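Ribonuclease (Chelonia mydas, PDB 2ZPO) probably cleaves single- and double-stranded RNA on the 3' side of pyrimidine nucleotides, as a secreted endonuclease of the pancreatic ribonuclease family. Local coordinates at residues His11-Arg16 with Phe46-Ala51; Thr55-Pro60 with Ile103-Asp108; Phe76-Cys81 with Gly97-Arg102. All coordinates share one frame; numbering follows the deposited sequence.

Contact 1 (His11-Arg16 with Phe46-Ala51); sequences HVDYPR and FVHASA. With SO4 (sulfate ion), chain B.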
ATOM      1  N   HIS A  11       1.054   2.106   3.366  1.00 15.40           N
ATOM      2  CA  HIS A  11       1.125   0.837   2.597  1.00 15.47           C
ATOM      3  C   HIS A  11       1.463  -0.451   3.348  1.00 15.67           C
ATOM      4  O   HIS A  11       1.474  -1.529   2.730  1.00 16.91           O
ATOM      5  CB  HIS A  11       2.088   0.991   1.415  1.00 14.37           C
ATOM      6  CG  HIS A  11       1.699   2.068   0.449  1.00 15.85           C
ATOM      7  ND1 HIS A  11       0.559   2.004  -0.331  1.00 13.73           N
ATOM      8  CD2 HIS A  11       2.283   3.254   0.163  1.00 16.12           C
ATOM      9  CE1 HIS A  11       0.473   3.097  -1.072  1.00 16.04           C
ATOM     10  NE2 HIS A  11       1.515   3.869  -0.797  1.00 16.00           N
ATOM     11  N   VAL A  12       1.762  -0.375   4.640  1.00 15.28           N
ATOM     12  CA  VAL A  12       2.154  -1.572   5.384  1.00 15.76           C
ATOM     13  C   VAL A  12       1.128  -1.864   6.499  1.00 17.27           C
ATOM     14  O   VAL A  12       0.907  -1.034   7.400  1.00 17.42           O
ATOM     15  CB  VAL A  12       3.611  -1.479   5.934  1.00 15.36           C
ATOM     16  CG1 VAL A  12       3.956  -2.729   6.743  1.00 15.92           C
ATOM     17  CG2 VAL A  12       4.621  -1.260   4.794  1.00 17.13           C
ATOM     18  N   ASP A  13       0.502  -3.037   6.428  1.00 17.06           N
ATOM     19  CA  ASP A  13      -0.431  -3.461   7.470  1.00 18.14           C
ATOM     20  C   ASP A  13      -0.117  -4.901   7.796  1.00 19.26           C
ATOM     21  O   ASP A  13      -0.594  -5.814   7.128  1.00 18.35           O
ATOM     22  CB  ASP A  13      -1.875  -3.307   7.021  1.00 17.99           C
ATOM     23  CG  ASP A  13      -2.866  -3.771   8.080  1.00 18.74           C
ATOM     24  OD1 ASP A  13      -2.590  -3.528   9.276  1.00 19.28           O
ATOM     25  OD2 ASP A  13      -3.901  -4.361   7.704  1.00 17.27           O
ATOM     26  N   TYR A  14       0.718  -5.084   8.815  1.00 20.91           N
ATOM     27  CA  TYR A  14       1.195  -6.411   9.149  1.00 22.05           C
ATOM     28  C   TYR A  14       1.381  -6.595  10.666  1.00 23.18           C
ATOM     29  O   TYR A  14       2.093  -5.804  11.273  1.00 23.77           O
ATOM     30  CB  TYR A  14       2.523  -6.682   8.429  1.00 21.75           C
ATOM     31  CG  TYR A  14       3.104  -7.989   8.888  1.00 23.00           C
ATOM     32  CD1 TYR A  14       2.634  -9.197   8.363  1.00 24.55           C
ATOM     33  CD2 TYR A  14       4.073  -8.016   9.893  1.00 22.34           C
ATOM     34  CE1 TYR A  14       3.133 -10.411   8.820  1.00 26.57           C
ATOM     35  CE2 TYR A  14       4.574  -9.223  10.358  1.00 24.28           C
ATOM     36  CZ  TYR A  14       4.103 -10.405   9.805  1.00 25.49           C
ATOM     37  OH  TYR A  14       4.612 -11.593  10.248  1.00 29.98           O
ATOM     38  N   PRO A  15       0.764  -7.655  11.253  1.00 24.52           N
ATOM     39  CA  PRO A  15      -0.185  -8.580  10.599  1.00 25.17           C
ATOM     40  C   PRO A  15      -1.423  -7.823  10.118  1.00 24.99           C
ATOM     41  O   PRO A  15      -1.674  -6.708  10.609  1.00 26.37           O
ATOM     42  CB  PRO A  15      -0.574  -9.571  11.721  1.00 25.56           C
ATOM     43  CG  PRO A  15       0.512  -9.407  12.774  1.00 25.86           C
ATOM     44  CD  PRO A  15       1.002  -8.009  12.669  1.00 25.32           C
ATOM     45  N   ARG A  16      -2.140  -8.414   9.154  1.00 25.20           N
ATOM     46  CA  ARG A  16      -3.333  -7.790   8.595  0.60 24.41           C
ATOM     47  C   ARG A  16      -4.316  -7.448   9.709  1.00 24.76           C
ATOM     48  O   ARG A  16      -4.539  -8.253  10.633  1.00 25.25           O
ATOM     49  CB  ARG A  16      -3.973  -8.713   7.563  0.60 24.68           C
ATOM     50  CG  ARG A  16      -5.017  -8.012   6.715  0.60 24.34           C
ATOM     51  CD  ARG A  16      -5.566  -8.923   5.647  0.60 24.13           C
ATOM     52  NE  ARG A  16      -6.321  -8.165   4.658  0.60 21.07           N
ATOM     53  CZ  ARG A  16      -7.626  -7.928   4.722  0.60 19.78           C
ATOM     54  NH1 ARG A  16      -8.357  -8.408   5.732  0.60 21.35           N
ATOM     55  NH2 ARG A  16      -8.210  -7.231   3.768  0.60 14.87           N
ATOM     56  N   PHE A  46      -2.606  -1.908   0.570  1.00 14.30           N
ATOM     57  CA  PHE A  46      -1.961  -2.278   1.821  1.00 14.31           C
ATOM     58  C   PHE A  46      -1.263  -3.591   1.590  1.00 14.03           C
ATOM     59  O   PHE A  46      -1.856  -4.536   1.047  1.00 14.42           O
ATOM     60  CB  PHE A  46      -3.009  -2.422   2.928  1.00 15.31           C
ATOM     61  CG  PHE A  46      -3.673  -1.114   3.286  1.00 16.23           C
ATOM     62  CD1 PHE A  46      -3.021  -0.199   4.131  1.00 17.44           C
ATOM     63  CD2 PHE A  46      -4.920  -0.772   2.742  1.00 14.57           C
ATOM     64  CE1 PHE A  46      -3.637   1.037   4.466  1.00 17.33           C
ATOM     65  CE2 PHE A  46      -5.540   0.448   3.082  1.00 17.52           C
ATOM     66  CZ  PHE A  46      -4.892   1.349   3.937  1.00 17.15           C
ATOM     67  N   VAL A  47       0.014  -3.644   1.960  1.00 12.73           N
ATOM     68  CA  VAL A  47       0.797  -4.865   1.779  1.00 13.36           C
ATOM     69  C   VAL A  47       0.887  -5.540   3.152  1.00 12.96           C
ATOM     70  O   VAL A  47       1.287  -4.901   4.124  1.00 13.73           O
ATOM     71  CB  VAL A  47       2.224  -4.545   1.243  1.00 13.28           C
ATOM     72  CG1 VAL A  47       2.985  -5.824   1.041  1.00 12.30           C
ATOM     73  CG2 VAL A  47       2.171  -3.727  -0.079  1.00 13.63           C
ATOM     74  N   HIS A  48       0.557  -6.839   3.224  1.00 13.44           N
ATOM     75  CA  HIS A  48       0.555  -7.576   4.511  1.00 13.71           C
ATOM     76  C   HIS A  48       1.839  -8.375   4.662  1.00 13.09           C
ATOM     77  O   HIS A  48       1.863  -9.612   4.621  1.00 13.87           O
ATOM     78  CB  HIS A  48      -0.707  -8.443   4.644  1.00 14.65           C
ATOM     79  CG  HIS A  48      -1.947  -7.691   4.293  1.00 14.61           C
ATOM     80  ND1 HIS A  48      -2.262  -6.481   4.882  1.00 14.13           N
ATOM     81  CD2 HIS A  48      -2.903  -7.920   3.354  1.00 15.42           C
ATOM     82  CE1 HIS A  48      -3.384  -6.019   4.349  1.00 13.64           C
ATOM     83  NE2 HIS A  48      -3.789  -6.874   3.422  1.00 13.31           N
ATOM     84  N   ALA A  49       2.926  -7.635   4.816  1.00 12.77           N
ATOM     85  CA  ALA A  49       4.250  -8.203   5.099  1.00 12.01           C
ATOM     86  C   ALA A  49       4.948  -7.151   5.955  1.00 12.81           C
ATOM     87  O   ALA A  49       4.548  -5.988   5.981  1.00 12.38           O
ATOM     88  CB  ALA A  49       5.024  -8.410   3.814  1.00 13.52           C
ATOM     89  N   SER A  50       6.000  -7.560   6.639  1.00 12.38           N
ATOM     90  CA  SER A  50       6.703  -6.615   7.502  1.00 13.12           C
ATOM     91  C   SER A  50       7.460  -5.536   6.727  1.00 13.20           C
ATOM     92  O   SER A  50       7.789  -5.673   5.540  1.00 12.77           O
ATOM     93  CB  SER A  50       7.681  -7.369   8.408  1.00 13.20           C
ATOM     94  OG  SER A  50       8.776  -7.869   7.686  1.00 12.99           O
ATOM     95  N   ALA A  51       7.766  -4.448   7.437  1.00 14.26           N
ATOM     96  CA  ALA A  51       8.582  -3.407   6.846  1.00 14.84           C
ATOM     97  C   ALA A  51       9.899  -3.961   6.319  1.00 14.01           C
ATOM     98  O   ALA A  51      10.340  -3.584   5.235  1.00 14.88           O
ATOM     99  CB  ALA A  51       8.819  -2.273   7.879  1.00 15.43           C
TER
HETATM  100  S   SO4 B 120       2.560   6.659  -2.762  1.00 31.24           S
HETATM  101  O1  SO4 B 120       1.380   6.590  -1.904  1.00 31.31           O
HETATM  102  O2  SO4 B 120       2.289   7.431  -3.974  1.00 35.13           O
HETATM  103  O3  SO4 B 120       3.706   7.282  -2.060  1.00 32.24           O
HETATM  104  O4  SO4 B 120       2.903   5.318  -3.199  1.00 29.13           O
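The imidazole of H48 is sandwiched: CG of R16 sits over the centre of one face, 3.6 Å from the ring centroid and 13° off its normal, a CH-pi contact, while the carbonyl O of F46 lies toward the rim of the opposite face. At the ring's edge, ND1 of H48 donates to O of D13 at 2.9 Å, nearly in the ring plane. NE2 is hydrogen-bonded to OG1 of T79, which also receives NH2 of R16; the arginine chain runs extended across the ring to get there. The Y14 ring takes the peptide N of S50 over one face, 3.7 Å from CG of Y14, and CD of P15 over the other, both offset toward the rim. Nearer the active site, the segment leaving helix 3-11 meets strand 43-47 at V47 in a single beta bridge with V12, joining the N-terminal helix to the ribonuclease A-type sheet: V47 N bonds H11 O at 2.7 Å and D13 N bonds V47 O at 3.1 Å. H11, probably the catalytic proton acceptor as in its relatives, turns its ring away from F46-A51. Its ND1 bonds the carbonyl of T45, which helps to fix the ring's rotation, and NE2 of H11 donates at 2.9 Å to O1, in plane at the ring edge, of a sulfate probably from the crystallisation liquor; H114 and Y115 N hold the same ion.

Contact 2 (Thr55-Pro60 with Ile103-Asp108); sequences TTICGP and IRIACD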
ATOM      1  N   THR A  55      11.267  -3.749   2.611  1.00 16.39           N
ATOM      2  CA  THR A  55      12.536  -3.041   2.390  1.00 17.02           C
ATOM      3  C   THR A  55      13.592  -3.820   1.587  1.00 17.07           C
ATOM      4  O   THR A  55      14.383  -3.236   0.818  1.00 18.65           O
ATOM      5  CB  THR A  55      13.109  -2.509   3.728  1.00 18.05           C
ATOM      6  OG1 THR A  55      12.157  -1.625   4.330  1.00 18.13           O
ATOM      7  CG2 THR A  55      14.441  -1.813   3.516  1.00 19.70           C
ATOM      8  N   THR A  56      13.577  -5.147   1.695  1.00 16.39           N
ATOM      9  CA  THR A  56      14.571  -5.911   0.973  0.50 16.48           C
ATOM     10  C   THR A  56      14.330  -5.836  -0.537  1.00 15.91           C
ATOM     11  O   THR A  56      15.226  -6.143  -1.298  1.00 16.23           O
ATOM     12  CB  THR A  56      14.647  -7.358   1.449  0.50 16.81           C
ATOM     13  OG1 THR A  56      15.766  -7.991   0.827  0.50 16.00           O
ATOM     14  CG2 THR A  56      13.381  -8.107   1.097  0.50 17.15           C
ATOM     15  N   ILE A  57      13.129  -5.406  -0.930  1.00 14.92           N
ATOM     16  CA  ILE A  57      12.826  -5.236  -2.363  1.00 14.46           C
ATOM     17  C   ILE A  57      13.797  -4.220  -2.975  1.00 14.25           C
ATOM     18  O   ILE A  57      14.162  -4.325  -4.168  1.00 13.16           O
ATOM     19  CB  ILE A  57      11.346  -4.801  -2.597  1.00 13.14           C
ATOM     20  CG1 ILE A  57      10.380  -5.900  -2.108  1.00 12.20           C
ATOM     21  CG2 ILE A  57      11.095  -4.500  -4.097  1.00 13.07           C
ATOM     22  CD1 ILE A  57       8.984  -5.445  -1.957  1.00 10.99           C
ATOM     23  N   CYS A  58      14.216  -3.262  -2.145  1.00 14.72           N
ATOM     24  CA  CYS A  58      15.150  -2.207  -2.587  1.00 16.37           C
ATOM     25  C   CYS A  58      16.565  -2.734  -2.795  1.00 18.09           C
ATOM     26  O   CYS A  58      17.425  -2.039  -3.380  1.00 20.07           O
ATOM     27  CB  CYS A  58      15.139  -1.029  -1.607  1.00 16.39           C
ATOM     28  SG  CYS A  58      13.530  -0.301  -1.434  1.00 17.19           S
ATOM     29  N   GLY A  59      16.809  -3.957  -2.332  1.00 17.70           N
ATOM     30  CA  GLY A  59      18.122  -4.591  -2.431  1.00 18.03           C
ATOM     31  C   GLY A  59      17.988  -6.039  -2.866  1.00 18.49           C
ATOM     32  O   GLY A  59      17.378  -6.327  -3.902  1.00 16.02           O
ATOM     33  N   PRO A  60      18.551  -6.972  -2.068  1.00 19.52           N
ATOM     34  CA  PRO A  60      18.638  -8.351  -2.542  1.00 19.82           C
ATOM     35  C   PRO A  60      17.290  -9.067  -2.728  1.00 18.73           C
ATOM     36  O   PRO A  60      17.242 -10.079  -3.432  1.00 18.81           O
ATOM     37  CB  PRO A  60      19.505  -9.042  -1.479  1.00 20.11           C
ATOM     38  CG  PRO A  60      19.378  -8.210  -0.261  1.00 21.75           C
ATOM     39  CD  PRO A  60      19.152  -6.785  -0.733  1.00 21.06           C
ATOM     40  N   ILE A 103       5.076  -7.157  -6.219  1.00 11.23           N
ATOM     41  CA  ILE A 103       4.816  -5.716  -6.253  1.00 11.73           C
ATOM     42  C   ILE A 103       6.002  -4.934  -6.813  1.00 12.19           C
ATOM     43  O   ILE A 103       7.161  -5.381  -6.729  1.00 11.96           O
ATOM     44  CB  ILE A 103       4.420  -5.134  -4.849  1.00 12.35           C
ATOM     45  CG1 ILE A 103       5.549  -5.306  -3.820  1.00 10.70           C
ATOM     46  CG2 ILE A 103       3.103  -5.768  -4.372  1.00 11.54           C
ATOM     47  CD1 ILE A 103       5.324  -4.598  -2.475  1.00 12.00           C
ATOM     48  N   ARG A 104       5.680  -3.739  -7.340  1.00 11.70           N
ATOM     49  CA  ARG A 104       6.662  -2.817  -7.910  1.00 11.76           C
ATOM     50  C   ARG A 104       6.593  -1.568  -7.058  1.00 12.00           C
ATOM     51  O   ARG A 104       5.508  -0.980  -6.900  1.00 11.37           O
ATOM     52  CB  ARG A 104       6.315  -2.483  -9.381  1.00 11.68           C
ATOM     53  CG  ARG A 104       7.272  -1.479 -10.009  1.00 13.92           C
ATOM     54  CD  ARG A 104       7.064  -1.332 -11.495  1.00 16.70           C
ATOM     55  NE  ARG A 104       7.506  -2.549 -12.171  1.00 15.74           N
ATOM     56  CZ  ARG A 104       7.341  -2.786 -13.461  1.00 21.20           C
ATOM     57  NH1 ARG A 104       6.743  -1.868 -14.223  1.00 20.55           N
ATOM     58  NH2 ARG A 104       7.774  -3.934 -13.968  1.00 22.80           N
ATOM     59  N   ILE A 105       7.703  -1.246  -6.427  1.00 12.40           N
ATOM     60  CA  ILE A 105       7.782  -0.048  -5.576  1.00 12.29           C
ATOM     61  C   ILE A 105       8.896   0.900  -6.086  1.00 13.20           C
ATOM     62  O   ILE A 105       9.718   0.496  -6.889  1.00 13.33           O
ATOM     63  CB  ILE A 105       7.990  -0.415  -4.057  1.00 13.03           C
ATOM     64  CG1 ILE A 105       9.342  -1.108  -3.825  1.00 13.68           C
ATOM     65  CG2 ILE A 105       6.830  -1.282  -3.569  1.00 14.35           C
ATOM     66  CD1 ILE A 105       9.646  -1.368  -2.326  1.00 14.91           C
ATOM     67  N   ALA A 106       8.875   2.153  -5.633  1.00 13.21           N
ATOM     68  CA  ALA A 106      10.002   3.062  -5.872  1.00 13.77           C
ATOM     69  C   ALA A 106      10.857   3.073  -4.636  1.00 14.58           C
ATOM     70  O   ALA A 106      10.339   3.213  -3.510  1.00 14.92           O
ATOM     71  CB  ALA A 106       9.503   4.472  -6.156  1.00 14.21           C
ATOM     72  N   CYS A 107      12.164   2.926  -4.839  1.00 15.32           N
ATOM     73  CA  CYS A 107      13.127   3.028  -3.750  1.00 16.55           C
ATOM     74  C   CYS A 107      14.008   4.276  -3.877  1.00 17.08           C
ATOM     75  O   CYS A 107      14.225   4.832  -4.985  1.00 18.73           O
ATOM     76  CB  CYS A 107      13.988   1.773  -3.642  1.00 17.25           C
ATOM     77  SG  CYS A 107      13.043   0.218  -3.375  1.00 17.86           S
ATOM     78  N   ASP A 108      14.475   4.755  -2.736  1.00 16.21           N
ATOM     79  CA  ASP A 108      15.514   5.800  -2.743  1.00 16.93           C
ATOM     80  C   ASP A 108      16.512   5.475  -1.659  1.00 16.32           C
ATOM     81  O   ASP A 108      16.152   5.329  -0.508  1.00 16.43           O
ATOM     82  CB  ASP A 108      14.899   7.176  -2.501  1.00 18.15           C
ATOM     83  CG  ASP A 108      15.915   8.327  -2.657  1.00 21.66           C
ATOM     84  OD1 ASP A 108      17.033   8.111  -3.171  1.00 28.82           O
ATOM     85  OD2 ASP A 108      15.580   9.467  -2.276  1.00 24.73           O
TER
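One of the three disulfides of this pancreatic-type ribonuclease, C58-C107, ties the short 3-10 turn that follows helix 51-55 to the far end of strand 94-108. The SG atoms of C58 and C107 are 2.1 Å apart with a chi3 of -79°, a left-handed bridge. Both cysteines place SG anti to their own carbonyl carbon, chi1 -59° for C58 and -58° for C107, so the two arms reach toward each other in the same way. No hydrogen bond spans the two segments; apart from the covalent link, aliphatic side chains make the contact. I57 divides its branches between two isoleucines two residues apart on the strand, I103 and I105. Its CD1 meets CD1 of I103 at 3.8 Å, tip to tip, the two chains crossing at about a right angle. Its CG2 branch lies 3.8 Å from CG1 of I105, where the crossing is oblique, and CD1 of I105 also reaches CB of I57. In both strand isoleucines CG1 takes the crowded position between backbone N and carbonyl carbon, with an extended chi2 carrying CD1 across. The same I105 CD1 packs 4.1 Å from SG of C58, joining the bridge to the apolar cluster. Strand 69-83 borders this cluster: I57 also touches S72 and F76, and I103 rests on L78, while on the strand's other flank A106 pairs by backbone with V113 of strand 111-118.

Contact 3 (Phe76-Cys81 with Gly97-Arg102); sequences FALTTC and GTSTQR. With SO4 (sulfate ion), chain D.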
ATOM      1  N   PHE A  76       3.244 -11.109  -2.269  1.00 14.93           N
ATOM      2  CA  PHE A  76       2.763 -10.671  -0.967  1.00 13.91           C
ATOM      3  C   PHE A  76       1.244 -10.704  -0.904  1.00 14.06           C
ATOM      4  O   PHE A  76       0.602 -10.502  -1.918  1.00 14.22           O
ATOM      5  CB  PHE A  76       3.201  -9.220  -0.701  1.00 14.35           C
ATOM      6  CG  PHE A  76       4.687  -9.047  -0.601  1.00 13.17           C
ATOM      7  CD1 PHE A  76       5.412  -8.554  -1.672  1.00 16.57           C
ATOM      8  CD2 PHE A  76       5.377  -9.432   0.555  1.00 18.37           C
ATOM      9  CE1 PHE A  76       6.799  -8.409  -1.589  1.00 17.04           C
ATOM     10  CE2 PHE A  76       6.768  -9.290   0.626  1.00 13.85           C
ATOM     11  CZ  PHE A  76       7.469  -8.749  -0.440  1.00 12.89           C
ATOM     12  N   ALA A  77       0.698 -10.975   0.288  1.00 14.39           N
ATOM     13  CA  ALA A  77      -0.731 -10.748   0.527  1.00 13.89           C
ATOM     14  C   ALA A  77      -0.973  -9.233   0.424  1.00 14.14           C
ATOM     15  O   ALA A  77      -0.264  -8.428   1.045  1.00 15.29           O
ATOM     16  CB  ALA A  77      -1.125 -11.241   1.906  1.00 14.81           C
ATOM     17  N   LEU A  78      -1.994  -8.849  -0.338  1.00 13.78           N
ATOM     18  CA  LEU A  78      -2.351  -7.443  -0.590  1.00 14.24           C
ATOM     19  C   LEU A  78      -3.830  -7.205  -0.397  1.00 15.25           C
ATOM     20  O   LEU A  78      -4.645  -8.099  -0.659  1.00 14.78           O
ATOM     21  CB  LEU A  78      -2.032  -7.063  -2.038  1.00 14.02           C
ATOM     22  CG  LEU A  78      -0.635  -7.305  -2.583  1.00 13.83           C
ATOM     23  CD1 LEU A  78      -0.584  -6.873  -4.024  1.00 17.30           C
ATOM     24  CD2 LEU A  78       0.421  -6.547  -1.766  1.00 14.79           C
ATOM     25  N   THR A  79      -4.175  -6.008   0.068  1.00 14.54           N
ATOM     26  CA  THR A  79      -5.555  -5.540  -0.043  1.00 15.07           C
ATOM     27  C   THR A  79      -5.524  -4.215  -0.786  1.00 16.04           C
ATOM     28  O   THR A  79      -4.763  -3.296  -0.418  1.00 15.53           O
ATOM     29  CB  THR A  79      -6.209  -5.337   1.329  1.00 15.88           C
ATOM     30  OG1 THR A  79      -6.100  -6.562   2.064  1.00 15.01           O
ATOM     31  CG2 THR A  79      -7.710  -4.952   1.185  1.00 15.16           C
ATOM     32  N   THR A  80      -6.359  -4.119  -1.813  1.00 17.09           N
ATOM     33  CA  THR A  80      -6.429  -2.928  -2.654  1.00 18.27           C
ATOM     34  C   THR A  80      -7.778  -2.277  -2.449  1.00 18.74           C
ATOM     35  O   THR A  80      -8.815  -2.941  -2.565  1.00 19.12           O
ATOM     36  CB  THR A  80      -6.145  -3.260  -4.150  1.00 19.15           C
ATOM     37  OG1 THR A  80      -4.913  -3.990  -4.239  1.00 21.68           O
ATOM     38  CG2 THR A  80      -6.018  -2.004  -4.942  1.00 21.13           C
ATOM     39  N   CYS A  81      -7.749  -0.984  -2.122  1.00 18.26           N
ATOM     40  CA  CYS A  81      -8.939  -0.201  -1.851  1.00 17.92           C
ATOM     41  C   CYS A  81      -9.099   0.851  -2.940  1.00 18.68           C
ATOM     42  O   CYS A  81      -8.132   1.522  -3.286  1.00 17.51           O
ATOM     43  CB  CYS A  81      -8.804   0.495  -0.494  1.00 18.64           C
ATOM     44  SG  CYS A  81      -8.484  -0.649   0.868  1.00 18.43           S
ATOM     45  N   GLY A  97     -10.500  -5.392  -2.840  1.00 19.95           N
ATOM     46  CA  GLY A  97     -10.254  -6.785  -3.171  1.00 19.07           C
ATOM     47  C   GLY A  97      -8.969  -7.222  -2.496  1.00 18.66           C
ATOM     48  O   GLY A  97      -8.163  -6.386  -2.090  1.00 17.69           O
ATOM     49  N   THR A  98      -8.772  -8.537  -2.381  1.00 17.71           N
ATOM     50  CA  THR A  98      -7.504  -9.065  -1.896  1.00 17.61           C
ATOM     51  C   THR A  98      -6.846  -9.933  -2.970  1.00 17.83           C
ATOM     52  O   THR A  98      -7.511 -10.448  -3.886  1.00 18.12           O
ATOM     53  CB  THR A  98      -7.665  -9.850  -0.579  1.00 17.58           C
ATOM     54  OG1 THR A  98      -8.516 -10.997  -0.777  1.00 18.47           O
ATOM     55  CG2 THR A  98      -8.272  -8.976   0.512  1.00 18.27           C
ATOM     56  N   SER A  99      -5.527 -10.075  -2.880  1.00 16.73           N
ATOM     57  CA  SER A  99      -4.780 -10.901  -3.840  1.00 16.56           C
ATOM     58  C   SER A  99      -3.452 -11.301  -3.223  1.00 16.53           C
ATOM     59  O   SER A  99      -3.143 -10.922  -2.068  1.00 15.95           O
ATOM     60  CB  SER A  99      -4.532 -10.135  -5.141  1.00 17.61           C
ATOM     61  OG  SER A  99      -3.809  -8.950  -4.846  1.00 18.30           O
ATOM     62  N   THR A 100      -2.685 -12.093  -3.971  1.00 15.12           N
ATOM     63  CA  THR A 100      -1.317 -12.452  -3.596  1.00 15.35           C
ATOM     64  C   THR A 100      -0.458 -12.250  -4.845  1.00 15.60           C
ATOM     65  O   THR A 100      -0.584 -13.010  -5.827  1.00 16.10           O
ATOM     66  CB  THR A 100      -1.218 -13.907  -3.063  1.00 14.78           C
ATOM     67  OG1 THR A 100      -2.271 -14.150  -2.109  1.00 15.67           O
ATOM     68  CG2 THR A 100       0.111 -14.131  -2.362  1.00 15.42           C
ATOM     69  N   GLN A 101       0.388 -11.212  -4.823  1.00 14.58           N
ATOM     70  CA  GLN A 101       1.027 -10.721  -6.042  1.00 14.65           C
ATOM     71  C   GLN A 101       2.393 -10.155  -5.703  1.00 13.89           C
ATOM     72  O   GLN A 101       2.586  -9.637  -4.590  1.00 13.62           O
ATOM     73  CB  GLN A 101       0.186  -9.602  -6.648  1.00 14.51           C
ATOM     74  CG  GLN A 101      -1.187 -10.046  -7.183  1.00 18.17           C
ATOM     75  CD  GLN A 101      -1.852  -8.932  -7.932  1.00 21.15           C
ATOM     76  OE1 GLN A 101      -1.574  -8.712  -9.116  1.00 26.79           O
ATOM     77  NE2 GLN A 101      -2.683  -8.177  -7.239  1.00 21.74           N
ATOM     78  N   ARG A 102       3.325 -10.279  -6.654  1.00 13.50           N
ATOM     79  CA  ARG A 102       4.562  -9.488  -6.565  1.00 12.31           C
ATOM     80  C   ARG A 102       4.200  -8.014  -6.722  1.00 12.53           C
ATOM     81  O   ARG A 102       3.149  -7.651  -7.273  1.00 12.69           O
ATOM     82  CB  ARG A 102       5.599  -9.916  -7.624  1.00 12.59           C
ATOM     83  CG  ARG A 102       6.050 -11.390  -7.476  1.00 16.53           C
ATOM     84  CD  ARG A 102       6.816 -11.890  -8.706  1.00 18.94           C
ATOM     85  NE  ARG A 102       7.981 -11.082  -9.017  1.00 22.11           N
ATOM     86  CZ  ARG A 102       8.238 -10.486 -10.180  1.00 22.65           C
ATOM     87  NH1 ARG A 102       7.420 -10.616 -11.218  1.00 24.88           N
ATOM     88  NH2 ARG A 102       9.356  -9.786 -10.313  1.00 23.00           N
TER
HETATM   89  S   SO4 D 122     -11.901 -10.493  -1.256  1.00 36.84           S
HETATM   90  O1  SO4 D 122     -12.491  -9.166  -1.038  1.00 34.69           O
HETATM   91  O2  SO4 D 122     -11.121 -10.526  -2.514  1.00 35.37           O
HETATM   92  O3  SO4 D 122     -11.089 -10.847  -0.099  1.00 33.40           O
HETATM   93  O4  SO4 D 122     -12.982 -11.485  -1.370  1.00 36.49           O
HETATM   94  O   HOH W   1      -5.473  -6.812  -4.009  1.00 23.80           O
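Strands 76-81 and 97-102 run antiparallel, their short axes 4.7 Å apart at closest approach and their directions 145° apart, a marked twist. They are the paired arms of the long beta hairpin formed by strands 69-83 and 94-108 in the ribonuclease A-type sheet. Three hydrogen-bonded pairs, F76 with Q101, L78 with S99 and T80 with G97, alternate with the non-hydrogen-bonded pairs A77 with T100 and T79 with T98. Each of the three is closed by two N-H to O=C bonds, those of F76 N to Q101 O (2.8 Å) and T80 N to G97 O being the straightest, both 170° at the hydrogen. Between them CA-H groups approach carbonyls, as T100 CA does F76 O at 3.2 Å. On the face that carries F76, L78 and T80, CD1 of L78 meets CB of Q101 at 3.9 Å, the two side chains crossing at about a right angle, and CB of L78 lies beside OG of S99. F76 and L78 are buried here, F76 against V47 and L78 against V47 and Y115, and near T80 a water links OG1 of T80 to OG of S99. T45, which probably binds substrate as in related ribonucleases, is a weak hydrogen-bond partner of T80. On the other face T79, which packs against helix 22-32, stands side by side with T98, CG2 of T98 3.6 Å from OG1 of T79, itself bonded to H48. T98 grips a sulfate, probably from the crystallisation liquor and also bound by T22: the peptide N of T98 bonds its O2, and OG1 of T98 donates to its O3 at 2.7 Å.

How the contacts relate
Strand 69-83 lies between strand 43-47 of contact 1 and strand 94-108, shared by contacts 2 and 3. Contacts 1 and 3 have centres about 10 Å apart and are joined by a probable hydrogen bond, F46 N to T79 O at 2.7 Å, and by A49 CB packing 3.4 Å from F76 CD2. Contact 3 is nested in the loop that contact 2 closes, and F76 connects them, its CE1 3.7 Å from CD1 of I57. CG2 of V47 reaches CD1 of I103 at 4.1 Å, so all three share one apolar core. The sulfate on H11 of contact 1 also bonds H114, whose side chain is about 6 Å from those of H11 and of I105 in contact 2.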